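Local structure of putative oxidoreductase molybdopterin-binding subunit (Sulfolobus tokodaii, 4ZOH) at residues A573-D578 with V583-Y588; V385-E390 with E656-S661. The protein probably serves as the molybdopterin-binding subunit of an oxidoreductase related to xanthine dehydrogenase and aldehyde oxidase, holding a pterin cytosine dinucleotide cofactor. All blocks are in the same frame, centred on the assembly; numbering follows the deposited sequence.

Contact 1: A573-D578 with V583-Y588; sequences ALVKVD and VFVKKY
Four backbone hydrogen bonds tie A573-D578 to V583-Y588. L574 donates from N to K587 O and receives K586 N at its own O, each at 2.9 Å. Two residues further along the strand, K576 N reaches F584 O, and F584 N returns to K576 O at 2.8 Å with an N-H...O angle of 167°. CA-H groups add weaker contacts, V575 CA approaching F584 O at 3.2 Å. The two strands form an antiparallel beta hairpin, interrupted by a classic beta bulge in which K586 and K587 together face L574.

Apolar contacts lie on the side carrying A573, V575, V577, V583, V585 and Y588. V577 CG2 touches V583 CG2 at 4.0 Å, V575 CG1 meets V585 CG2, and A573 CB comes obliquely to Y588 CD1. Helices 600-619 and 673-688 cover this face. At the bulge, K586, turned toward the neighbouring strand, sets its CB against L574 CD2, 4.0 Å away.

Polar and aromatic groups meet near the turn. The D578 carboxylate comes to the edge of the F584 ring, OD1 3.3 Å from CE2, its plane turned 57° from the ring. OD1 also forms a salt bridge with a basic side chain of another protein chain, while OD2 bonds to T580 OG1. K576 NZ leads away from the hairpin to a salt bridge with D403.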
ATOM      1  N   ALA A 573      16.043  17.525  42.354  1.00 23.93           N
ATOM      2  CA  ALA A 573      14.831  16.822  42.699  1.00 25.42           C
ATOM      3  C   ALA A 573      14.614  16.856  44.201  1.00 26.32           C
ATOM      4  O   ALA A 573      15.578  16.945  44.946  1.00 29.32           O
ATOM      5  CB  ALA A 573      14.899  15.396  42.238  1.00 25.02           C
ATOM      6  N   LEU A 574      13.358  16.733  44.618  1.00 26.24           N
ATOM      7  CA  LEU A 574      12.972  16.670  46.019  1.00 27.29           C
ATOM      8  C   LEU A 574      12.189  15.425  46.106  1.00 24.15           C
ATOM      9  O   LEU A 574      11.207  15.259  45.359  1.00 29.00           O
ATOM     10  CB  LEU A 574      12.052  17.889  46.428  1.00 25.82           C
ATOM     11  CG  LEU A 574      11.549  17.950  47.917  1.00 27.44           C
ATOM     12  CD1 LEU A 574      12.659  18.440  48.816  1.00 28.10           C
ATOM     13  CD2 LEU A 574      10.360  18.925  48.087  1.00 31.01           C
ATOM     14  N   VAL A 575      12.546  14.560  47.024  1.00 24.53           N
ATOM     15  CA  VAL A 575      11.848  13.259  47.071  1.00 24.24           C
ATOM     16  C   VAL A 575      11.470  12.966  48.484  1.00 24.83           C
ATOM     17  O   VAL A 575      12.034  13.579  49.379  1.00 26.71           O
ATOM     18  CB  VAL A 575      12.773  12.077  46.592  1.00 26.83           C
ATOM     19  CG1 VAL A 575      13.339  12.302  45.179  1.00 25.92           C
ATOM     20  CG2 VAL A 575      13.921  11.774  47.570  1.00 27.09           C
ATOM     21  N   LYS A 576      10.653  11.934  48.673  1.00 25.57           N
ATOM     22  CA  LYS A 576      10.289  11.379  49.963  1.00 27.36           C
ATOM     23  C   LYS A 576      10.301   9.869  49.843  1.00 27.12           C
ATOM     24  O   LYS A 576      10.029   9.344  48.771  1.00 25.78           O
ATOM     25  CB  LYS A 576       8.865  11.814  50.348  1.00 34.85           C
ATOM     26  CG  LYS A 576       8.772  13.241  50.893  1.00 41.85           C
ATOM     27  CD  LYS A 576       7.555  13.348  51.804  1.00 55.17           C
ATOM     28  CE  LYS A 576       7.812  12.708  53.176  1.00 57.41           C
ATOM     29  NZ  LYS A 576       8.600  13.587  54.118  1.00 55.10           N
ATOM     30  N   VAL A 577      10.620   9.167  50.916  1.00 25.50           N
ATOM     31  CA  VAL A 577      10.587   7.710  50.919  1.00 28.01           C
ATOM     32  C   VAL A 577       9.636   7.387  52.030  1.00 30.80           C
ATOM     33  O   VAL A 577       9.675   8.070  53.023  1.00 35.58           O
ATOM     34  CB  VAL A 577      11.993   7.110  51.224  1.00 27.91           C
ATOM     35  CG1 VAL A 577      11.975   5.604  51.230  1.00 22.81           C
ATOM     36  CG2 VAL A 577      12.987   7.577  50.178  1.00 28.78           C
ATOM     37  N   ASP A 578       8.781   6.381  51.882  1.00 32.58           N
ATOM     38  CA  ASP A 578       7.787   6.089  52.908  1.00 31.05           C
ATOM     39  C   ASP A 578       8.202   4.859  53.629  1.00 33.69           C
ATOM     40  O   ASP A 578       9.295   4.339  53.389  1.00 32.32           O
ATOM     41  CB  ASP A 578       6.326   6.054  52.384  1.00 31.81           C
ATOM     42  CG  ASP A 578       5.999   4.840  51.553  1.00 35.85           C
ATOM     43  OD1 ASP A 578       4.982   4.907  50.849  1.00 40.74           O
ATOM     44  OD2 ASP A 578       6.717   3.811  51.556  1.00 38.27           O
ATOM     45  N   VAL A 583       9.666   5.427  46.777  1.00 25.19           N
ATOM     46  CA  VAL A 583      10.143   6.747  46.548  1.00 25.37           C
ATOM     47  C   VAL A 583       9.097   7.579  45.826  1.00 29.24           C
ATOM     48  O   VAL A 583       8.596   7.148  44.829  1.00 29.16           O
ATOM     49  CB  VAL A 583      11.426   6.685  45.701  1.00 25.48           C
ATOM     50  CG1 VAL A 583      11.933   8.078  45.297  1.00 25.40           C
ATOM     51  CG2 VAL A 583      12.546   5.999  46.490  1.00 25.96           C
ATOM     52  N   PHE A 584       8.842   8.807  46.267  1.00 28.89           N
ATOM     53  CA  PHE A 584       7.907   9.714  45.583  1.00 28.03           C
ATOM     54  C   PHE A 584       8.704  10.904  45.229  1.00 26.57           C
ATOM     55  O   PHE A 584       9.349  11.452  46.116  1.00 29.57           O
ATOM     56  CB  PHE A 584       6.760  10.150  46.543  1.00 29.35           C
ATOM     57  CG  PHE A 584       5.943   8.996  47.007  1.00 30.99           C
ATOM     58  CD1 PHE A 584       4.824   8.577  46.261  1.00 30.65           C
ATOM     59  CD2 PHE A 584       6.358   8.230  48.105  1.00 32.20           C
ATOM     60  CE1 PHE A 584       4.093   7.455  46.652  1.00 32.17           C
ATOM     61  CE2 PHE A 584       5.644   7.112  48.497  1.00 35.57           C
ATOM     62  CZ  PHE A 584       4.492   6.729  47.780  1.00 38.14           C
ATOM     63  N   VAL A 585       8.654  11.341  43.967  1.00 26.29           N
ATOM     64  CA  VAL A 585       9.347  12.559  43.562  1.00 25.10           C
ATOM     65  C   VAL A 585       8.352  13.722  43.565  1.00 30.43           C
ATOM     66  O   VAL A 585       7.487  13.781  42.699  1.00 31.45           O
ATOM     67  CB  VAL A 585       9.970  12.409  42.163  1.00 24.70           C
ATOM     68  CG1 VAL A 585      10.735  13.675  41.740  1.00 22.32           C
ATOM     69  CG2 VAL A 585      10.808  11.119  42.096  1.00 24.07           C
ATOM     70  N   LYS A 586       8.557  14.695  44.451  1.00 33.60           N
ATOM     71  CA  LYS A 586       7.656  15.866  44.612  1.00 30.75           C
ATOM     72  C   LYS A 586       7.835  16.917  43.608  1.00 30.18           C
ATOM     73  O   LYS A 586       6.842  17.518  43.095  1.00 32.64           O
ATOM     74  CB  LYS A 586       7.923  16.519  45.963  1.00 35.05           C
ATOM     75  CG  LYS A 586       7.520  15.631  47.126  1.00 49.50           C
ATOM     76  CD  LYS A 586       6.179  14.927  46.888  1.00 59.60           C
ATOM     77  CE  LYS A 586       5.996  13.802  47.860  1.00 72.69           C
ATOM     78  NZ  LYS A 586       7.373  13.312  48.152  1.00 76.31           N
ATOM     79  N   LYS A 587       9.107  17.219  43.350  1.00 27.90           N
ATOM     80  CA  LYS A 587       9.469  18.244  42.405  1.00 30.34           C
ATOM     81  C   LYS A 587      10.745  17.906  41.724  1.00 29.44           C
ATOM     82  O   LYS A 587      11.626  17.290  42.315  1.00 29.62           O
ATOM     83  CB  LYS A 587       9.702  19.592  43.089  1.00 34.07           C
ATOM     84  CG  LYS A 587       8.435  20.337  43.528  1.00 44.93           C
ATOM     85  CD  LYS A 587       8.654  21.831  43.782  1.00 52.05           C
ATOM     86  CE  LYS A 587       7.751  22.453  44.869  1.00 54.86           C
ATOM     87  NZ  LYS A 587       6.769  21.537  45.538  1.00 51.43           N
ATOM     88  N   TYR A 588      10.856  18.382  40.496  1.00 25.25           N
ATOM     89  CA  TYR A 588      12.042  18.211  39.733  1.00 23.93           C
ATOM     90  C   TYR A 588      12.210  19.515  39.018  1.00 23.08           C
ATOM     91  O   TYR A 588      11.279  19.984  38.383  1.00 20.70           O
ATOM     92  CB  TYR A 588      11.850  17.018  38.740  1.00 24.89           C
ATOM     93  CG  TYR A 588      13.155  16.571  38.056  1.00 25.06           C
ATOM     94  CD1 TYR A 588      13.858  15.384  38.454  1.00 23.52           C
ATOM     95  CD2 TYR A 588      13.679  17.349  37.032  1.00 22.35           C
ATOM     96  CE1 TYR A 588      15.065  15.015  37.793  1.00 22.14           C
ATOM     97  CE2 TYR A 588      14.861  16.997  36.405  1.00 24.21           C
ATOM     98  CZ  TYR A 588      15.531  15.833  36.767  1.00 22.81           C
ATOM     99  OH  TYR A 588      16.694  15.643  36.055  1.00 23.87           O
TER

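Contact 2: V385-E390 with E656-S661; sequences VKKLLE and EILGKS
The E656 carboxylate, the one flat side-chain group among the touching residues, takes no part across the contact; of this side chain only the aliphatic base meets the helix, with CB 4.4 Å from L388 CD1. L658 carries most of the loop's share. Its CD1 branch points at the first part of helix 385-401, 4.2 Å from L388 CB and 4.1 Å from K387 CG, and also comes near the backbone N of L388. The other branch, CD2, lies 3.7 Å from K387 NZ. K387 reaches it by running out extended, CG opposite the backbone N (chi1 176°), and bending at the last torsion, so that the lysine chain crosses the leucine at a slant.

Behind the pair stands the long hairpin: L388 also rests on Y568, V570 and V591, and L658 on Y568, while D593 OD2 accepts a hydrogen bond from L658 N and ties the loop to the end of strand 583-593. The helix and the loop after strand 651-655 are thus joined partly through shared strands.

K387 NZ and E656 OE1 remain 6.6 Å apart, too far for a salt bridge. The direct join is therefore van der Waals contact, with opposite charges that probably attract weakly at most.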
ATOM      1  N   VAL A 385      29.474  27.438  32.719  1.00 31.26           N
ATOM      2  CA  VAL A 385      28.960  26.459  33.649  1.00 32.83           C
ATOM      3  C   VAL A 385      28.655  27.098  35.007  1.00 36.17           C
ATOM      4  O   VAL A 385      27.559  26.913  35.531  1.00 33.99           O
ATOM      5  CB  VAL A 385      29.926  25.256  33.797  1.00 36.90           C
ATOM      6  CG1 VAL A 385      29.347  24.190  34.729  1.00 32.38           C
ATOM      7  CG2 VAL A 385      30.221  24.631  32.439  1.00 38.95           C
ATOM      8  N   LYS A 386      29.635  27.843  35.560  1.00 44.55           N
ATOM      9  CA  LYS A 386      29.542  28.447  36.898  1.00 43.03           C
ATOM     10  C   LYS A 386      28.297  29.287  37.003  1.00 35.48           C
ATOM     11  O   LYS A 386      27.520  29.143  37.944  1.00 34.16           O
ATOM     12  CB  LYS A 386      30.752  29.346  37.168  1.00 47.81           C
ATOM     13  CG  LYS A 386      31.922  28.636  37.781  1.00 48.52           C
ATOM     14  CD  LYS A 386      31.928  28.788  39.275  1.00 49.85           C
ATOM     15  CE  LYS A 386      33.375  28.915  39.695  1.00 56.46           C
ATOM     16  NZ  LYS A 386      33.349  29.294  41.131  1.00 58.65           N
ATOM     17  N   LYS A 387      28.110  30.122  35.994  1.00 34.03           N
ATOM     18  CA  LYS A 387      27.007  31.069  35.928  1.00 37.44           C
ATOM     19  C   LYS A 387      25.665  30.387  35.871  1.00 45.00           C
ATOM     20  O   LYS A 387      24.698  30.843  36.493  1.00 51.52           O
ATOM     21  CB  LYS A 387      27.202  31.942  34.700  1.00 39.52           C
ATOM     22  CG  LYS A 387      26.114  32.951  34.366  1.00 42.30           C
ATOM     23  CD  LYS A 387      26.753  33.961  33.419  1.00 42.48           C
ATOM     24  CE  LYS A 387      25.922  35.230  33.340  1.00 57.20           C
ATOM     25  NZ  LYS A 387      25.181  35.330  32.047  1.00 63.19           N
ATOM     26  N   LEU A 388      25.599  29.281  35.121  1.00 43.59           N
ATOM     27  CA  LEU A 388      24.390  28.457  35.084  1.00 37.99           C
ATOM     28  C   LEU A 388      24.152  27.839  36.436  1.00 31.68           C
ATOM     29  O   LEU A 388      23.026  27.777  36.867  1.00 30.08           O
ATOM     30  CB  LEU A 388      24.440  27.388  33.976  1.00 36.80           C
ATOM     31  CG  LEU A 388      23.063  26.836  33.683  1.00 39.60           C
ATOM     32  CD1 LEU A 388      22.793  26.677  32.208  1.00 39.57           C
ATOM     33  CD2 LEU A 388      22.956  25.499  34.364  1.00 42.61           C
ATOM     34  N   LEU A 389      25.203  27.363  37.098  1.00 29.48           N
ATOM     35  CA  LEU A 389      25.053  26.857  38.453  1.00 32.77           C
ATOM     36  C   LEU A 389      24.580  27.945  39.467  1.00 34.20           C
ATOM     37  O   LEU A 389      23.800  27.620  40.392  1.00 30.07           O
ATOM     38  CB  LEU A 389      26.362  26.246  38.936  1.00 32.25           C
ATOM     39  CG  LEU A 389      26.806  24.887  38.424  1.00 35.35           C
ATOM     40  CD1 LEU A 389      28.276  24.671  38.823  1.00 32.98           C
ATOM     41  CD2 LEU A 389      25.956  23.807  39.058  1.00 34.02           C
ATOM     42  N   GLU A 390      25.015  29.207  39.281  1.00 36.35           N
ATOM     43  CA  GLU A 390      24.572  30.309  40.194  1.00 45.65           C
ATOM     44  C   GLU A 390      23.074  30.485  39.999  1.00 45.40           C
ATOM     45  O   GLU A 390      22.329  30.477  40.960  1.00 44.97           O
ATOM     46  CB  GLU A 390      25.308  31.650  39.978  1.00 44.28           C
ATOM     47  CG  GLU A 390      26.853  31.619  40.047  1.00 49.98           C
ATOM     48  CD  GLU A 390      27.458  31.665  41.465  1.00 57.41           C
ATOM     49  OE1 GLU A 390      26.914  31.085  42.441  1.00 58.01           O
ATOM     50  OE2 GLU A 390      28.526  32.284  41.607  1.00 59.88           O
ATOM     51  N   GLU A 656      18.706  28.559  29.545  1.00 32.47           N
ATOM     52  CA  GLU A 656      19.481  29.812  29.414  1.00 34.93           C
ATOM     53  C   GLU A 656      20.310  29.672  28.174  1.00 34.59           C
ATOM     54  O   GLU A 656      20.828  28.584  27.921  1.00 33.95           O
ATOM     55  CB  GLU A 656      20.404  30.037  30.617  1.00 36.12           C
ATOM     56  CG  GLU A 656      19.712  29.958  31.985  1.00 39.78           C
ATOM     57  CD  GLU A 656      18.912  31.232  32.364  1.00 49.04           C
ATOM     58  OE1 GLU A 656      19.258  32.347  31.900  1.00 49.02           O
ATOM     59  OE2 GLU A 656      17.937  31.117  33.154  1.00 48.10           O
ATOM     60  N   ILE A 657      20.407  30.729  27.376  1.00 27.60           N
ATOM     61  CA  ILE A 657      21.265  30.710  26.230  1.00 29.71           C
ATOM     62  C   ILE A 657      22.520  31.540  26.541  1.00 33.98           C
ATOM     63  O   ILE A 657      22.563  32.755  26.254  1.00 32.68           O
ATOM     64  CB  ILE A 657      20.521  31.234  24.995  1.00 29.04           C
ATOM     65  CG1 ILE A 657      19.190  30.492  24.842  1.00 31.13           C
ATOM     66  CG2 ILE A 657      21.431  31.232  23.756  1.00 30.37           C
ATOM     67  CD1 ILE A 657      18.230  31.098  23.820  1.00 35.27           C
ATOM     68  N   LEU A 658      23.524  30.881  27.129  1.00 33.85           N
ATOM     69  CA  LEU A 658      24.862  31.499  27.410  1.00 31.10           C
ATOM     70  C   LEU A 658      25.895  31.031  26.365  1.00 35.78           C
ATOM     71  O   LEU A 658      26.877  31.718  26.077  1.00 38.39           O
ATOM     72  CB  LEU A 658      25.346  31.061  28.799  1.00 28.54           C
ATOM     73  CG  LEU A 658      24.319  31.105  29.940  1.00 28.97           C
ATOM     74  CD1 LEU A 658      24.890  30.573  31.243  1.00 26.10           C
ATOM     75  CD2 LEU A 658      23.811  32.568  30.089  1.00 29.99           C
ATOM     76  N   GLY A 659      25.680  29.850  25.794  1.00 35.58           N
ATOM     77  CA  GLY A 659      26.604  29.277  24.796  1.00 32.90           C
ATOM     78  C   GLY A 659      25.828  28.674  23.636  1.00 33.99           C
ATOM     79  O   GLY A 659      25.084  27.735  23.852  1.00 34.92           O
ATOM     80  N   LYS A 660      25.949  29.282  22.449  1.00 32.26           N
ATOM     81  CA  LYS A 660      25.468  28.735  21.162  1.00 35.88           C
ATOM     82  C   LYS A 660      26.499  27.786  20.522  1.00 37.75           C
ATOM     83  O   LYS A 660      27.708  27.813  20.855  1.00 33.98           O
ATOM     84  CB  LYS A 660      25.110  29.833  20.171  1.00 34.55           C
ATOM     85  CG  LYS A 660      23.989  30.789  20.630  1.00 40.56           C
ATOM     86  CD  LYS A 660      23.949  32.049  19.779  1.00 36.46           C
ATOM     87  CE  LYS A 660      23.904  31.781  18.283  1.00 42.63           C
ATOM     88  NZ  LYS A 660      24.245  32.977  17.440  1.00 48.21           N
ATOM     89  N   SER A 661      26.012  26.936  19.626  1.00 31.09           N
ATOM     90  CA  SER A 661      26.876  26.005  18.924  1.00 31.02           C
ATOM     91  C   SER A 661      27.518  26.791  17.787  1.00 29.01           C
ATOM     92  O   SER A 661      27.066  27.891  17.467  1.00 30.12           O
ATOM     93  CB  SER A 661      26.034  24.828  18.385  1.00 26.41           C
ATOM     94  OG  SER A 661      25.351  25.276  17.249  1.00 25.61           O
TER

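Overall arrangement
Both contacts involve the hairpin of strands 568-577 and 583-593, but in different ways. Contact 1 is the pairing of these strands near their turn, bound by backbone hydrogen bonds and buried on one face under two helices. Contact 2 sits beside the opposite ends of the same strands, where helix 385-401 and the loop 656-661 both pack on the hairpin and touch each other lightly; it buries 182 Å² against 553 Å² in contact 1. Their nearest atoms are about 12 Å apart, so neither touches the other. Each is partly buried, but contact 2 lacks any backbone pairing and relies on side-chain touch, grading from buried L388 to exposed K387.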